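Local coordinates for protein D-aminoacyl-tRNA deacylase 1 (Homo sapiens, PDB 2OKV) that deacylates D-aminoacyl-tRNAs and mischarged glycyl-tRNA(Ala), an editing activity that keeps wrongly charged tRNAs out of translation, at residues 23-29 and 72-77. Sequence-based numbering, arbitrary orientation.
Sequences IGRGICV and YEILCV
Glu73 reaches across to the bend at Gly24, where its OE2 takes the backbone N-H of Gly24 at 2.8 Å, the donor lying above the carboxylate plane. A water gives one proton to that same OE2 and another to Arg25 O, while OE1 forms a salt bridge with Lys123, so both carboxylate oxygens are held. Ile23 runs antiparallel to this side chain, its CG2 3.6 Å from Glu73 CB. A chi1 of 61° puts Ile23 CG1 in the cramped place between N and C, and from there this branch carries CD1 to 3.9 Å from Leu75 CB; Ala11 and Val13 of strand 10-15 also pack on Leu75. Beyond the turn, 26-29 and 73-77 run as neighbouring parallel strands in the mixed sheet of the deacylase fold. Their bonds begin with Glu73 N to Arg25 O (3.1 Å, nearly straight at 174°) and continue through Ile27 N to Glu73 O and Leu75 N to Ile27 O. Cys28, paired with Leu75, belongs to the magnesium site. On the face opposite Glu73 and Leu75, Ile27 CG2 lies against Ile74 CG1 at 3.8 Å. Val77 packs on Pro140 of the second subunit, by similarity part of the Gly-cisPro motif that rejects L-amino acids.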
# COMPACT_ATOMS: atom_id res chain seq x y z
N ILE B 23 7.88 -13.15 7.27
CA ILE B 23 8.30 -12.41 8.46
C ILE B 23 7.18 -12.41 9.50
O ILE B 23 6.01 -12.64 9.17
CB ILE B 23 8.73 -10.92 8.16
CG1 ILE B 23 7.59 -10.09 7.56
CG2 ILE B 23 9.99 -10.87 7.28
CD1 ILE B 23 7.74 -8.58 7.83
N GLY B 24 7.54 -12.18 10.76
CA GLY B 24 6.56 -11.96 11.79
C GLY B 24 6.28 -10.48 11.89
O GLY B 24 6.06 -9.82 10.87
N ARG B 25 6.28 -9.95 13.11
CA ARG B 25 6.04 -8.53 13.30
C ARG B 25 7.12 -7.69 12.61
O ARG B 25 8.31 -8.02 12.65
CB ARG B 25 5.99 -8.19 14.79
CG ARG B 25 4.76 -8.73 15.50
CD ARG B 25 4.52 -7.93 16.77
NE ARG B 25 3.28 -8.30 17.44
CZ ARG B 25 3.23 -8.89 18.63
NH1 ARG B 25 4.35 -9.19 19.28
NH2 ARG B 25 2.05 -9.19 19.18
N GLY B 26 6.70 -6.60 11.99
CA GLY B 26 7.61 -5.70 11.32
C GLY B 26 6.93 -4.89 10.24
O GLY B 26 5.82 -4.38 10.42
N ILE B 27 7.58 -4.80 9.09
CA ILE B 27 7.15 -3.89 8.04
C ILE B 27 7.30 -4.53 6.64
O ILE B 27 8.29 -5.20 6.37
CB ILE B 27 7.92 -2.55 8.29
CG1 ILE B 27 7.02 -1.34 8.31
CG2 ILE B 27 9.30 -2.41 7.60
CD1 ILE B 27 7.62 -0.26 9.10
N CYS B 28 6.28 -4.37 5.79
CA CYS B 28 6.34 -4.79 4.39
C CYS B 28 6.49 -3.54 3.54
O CYS B 28 5.67 -2.62 3.62
CB CYS B 28 5.07 -5.57 3.97
SG CYS B 28 5.08 -6.12 2.22
N VAL B 29 7.53 -3.51 2.74
CA VAL B 29 7.84 -2.36 1.90
C VAL B 29 7.66 -2.76 0.45
O VAL B 29 8.27 -3.73 -0.04
CB VAL B 29 9.30 -1.88 2.13
CG1 VAL B 29 9.63 -0.66 1.25
CG2 VAL B 29 9.55 -1.58 3.62
N TYR B 72 12.51 -5.65 14.81
CA TYR B 72 11.49 -6.35 14.05
C TYR B 72 12.01 -6.62 12.63
O TYR B 72 13.15 -6.26 12.30
CB TYR B 72 10.18 -5.55 14.04
CG TYR B 72 9.32 -5.69 15.29
CD1 TYR B 72 8.19 -4.89 15.47
CD2 TYR B 72 9.62 -6.63 16.28
CE1 TYR B 72 7.37 -5.02 16.60
CE2 TYR B 72 8.82 -6.75 17.43
CZ TYR B 72 7.70 -5.95 17.57
OH TYR B 72 6.90 -6.08 18.70
N GLU B 73 11.19 -7.25 11.80
CA GLU B 73 11.65 -7.69 10.47
C GLU B 73 11.16 -6.76 9.37
O GLU B 73 10.27 -5.92 9.59
CB GLU B 73 11.20 -9.12 10.18
CG GLU B 73 11.95 -10.20 10.97
CD GLU B 73 11.21 -11.53 10.98
OE1 GLU B 73 11.70 -12.51 10.37
OE2 GLU B 73 10.12 -11.60 11.60
N ILE B 74 11.75 -6.90 8.18
CA ILE B 74 11.35 -6.12 7.02
C ILE B 74 11.21 -7.09 5.84
O ILE B 74 12.13 -7.84 5.56
CB ILE B 74 12.41 -5.04 6.64
CG1 ILE B 74 12.66 -4.08 7.81
CG2 ILE B 74 11.98 -4.30 5.35
CD1 ILE B 74 13.82 -3.13 7.60
N LEU B 75 10.05 -7.08 5.20
CA LEU B 75 9.86 -7.79 3.94
C LEU B 75 9.82 -6.76 2.81
O LEU B 75 8.90 -5.95 2.75
CB LEU B 75 8.56 -8.60 3.97
CG LEU B 75 8.12 -9.29 2.67
CD1 LEU B 75 9.13 -10.34 2.26
CD2 LEU B 75 6.70 -9.90 2.81
N CYS B 76 10.82 -6.77 1.93
CA CYS B 76 10.83 -5.85 0.77
C CYS B 76 10.43 -6.58 -0.49
O CYS B 76 10.91 -7.69 -0.78
CB CYS B 76 12.20 -5.21 0.52
SG CYS B 76 12.95 -4.49 1.93
N VAL B 77 9.58 -5.94 -1.28
CA VAL B 77 9.21 -6.48 -2.58
C VAL B 77 9.29 -5.36 -3.60
O VAL B 77 8.84 -4.25 -3.34
CB VAL B 77 7.80 -7.10 -2.55
CG1 VAL B 77 7.44 -7.67 -3.93
CG2 VAL B 77 7.72 -8.20 -1.51
O HOH W 1 9.60 -9.97 13.92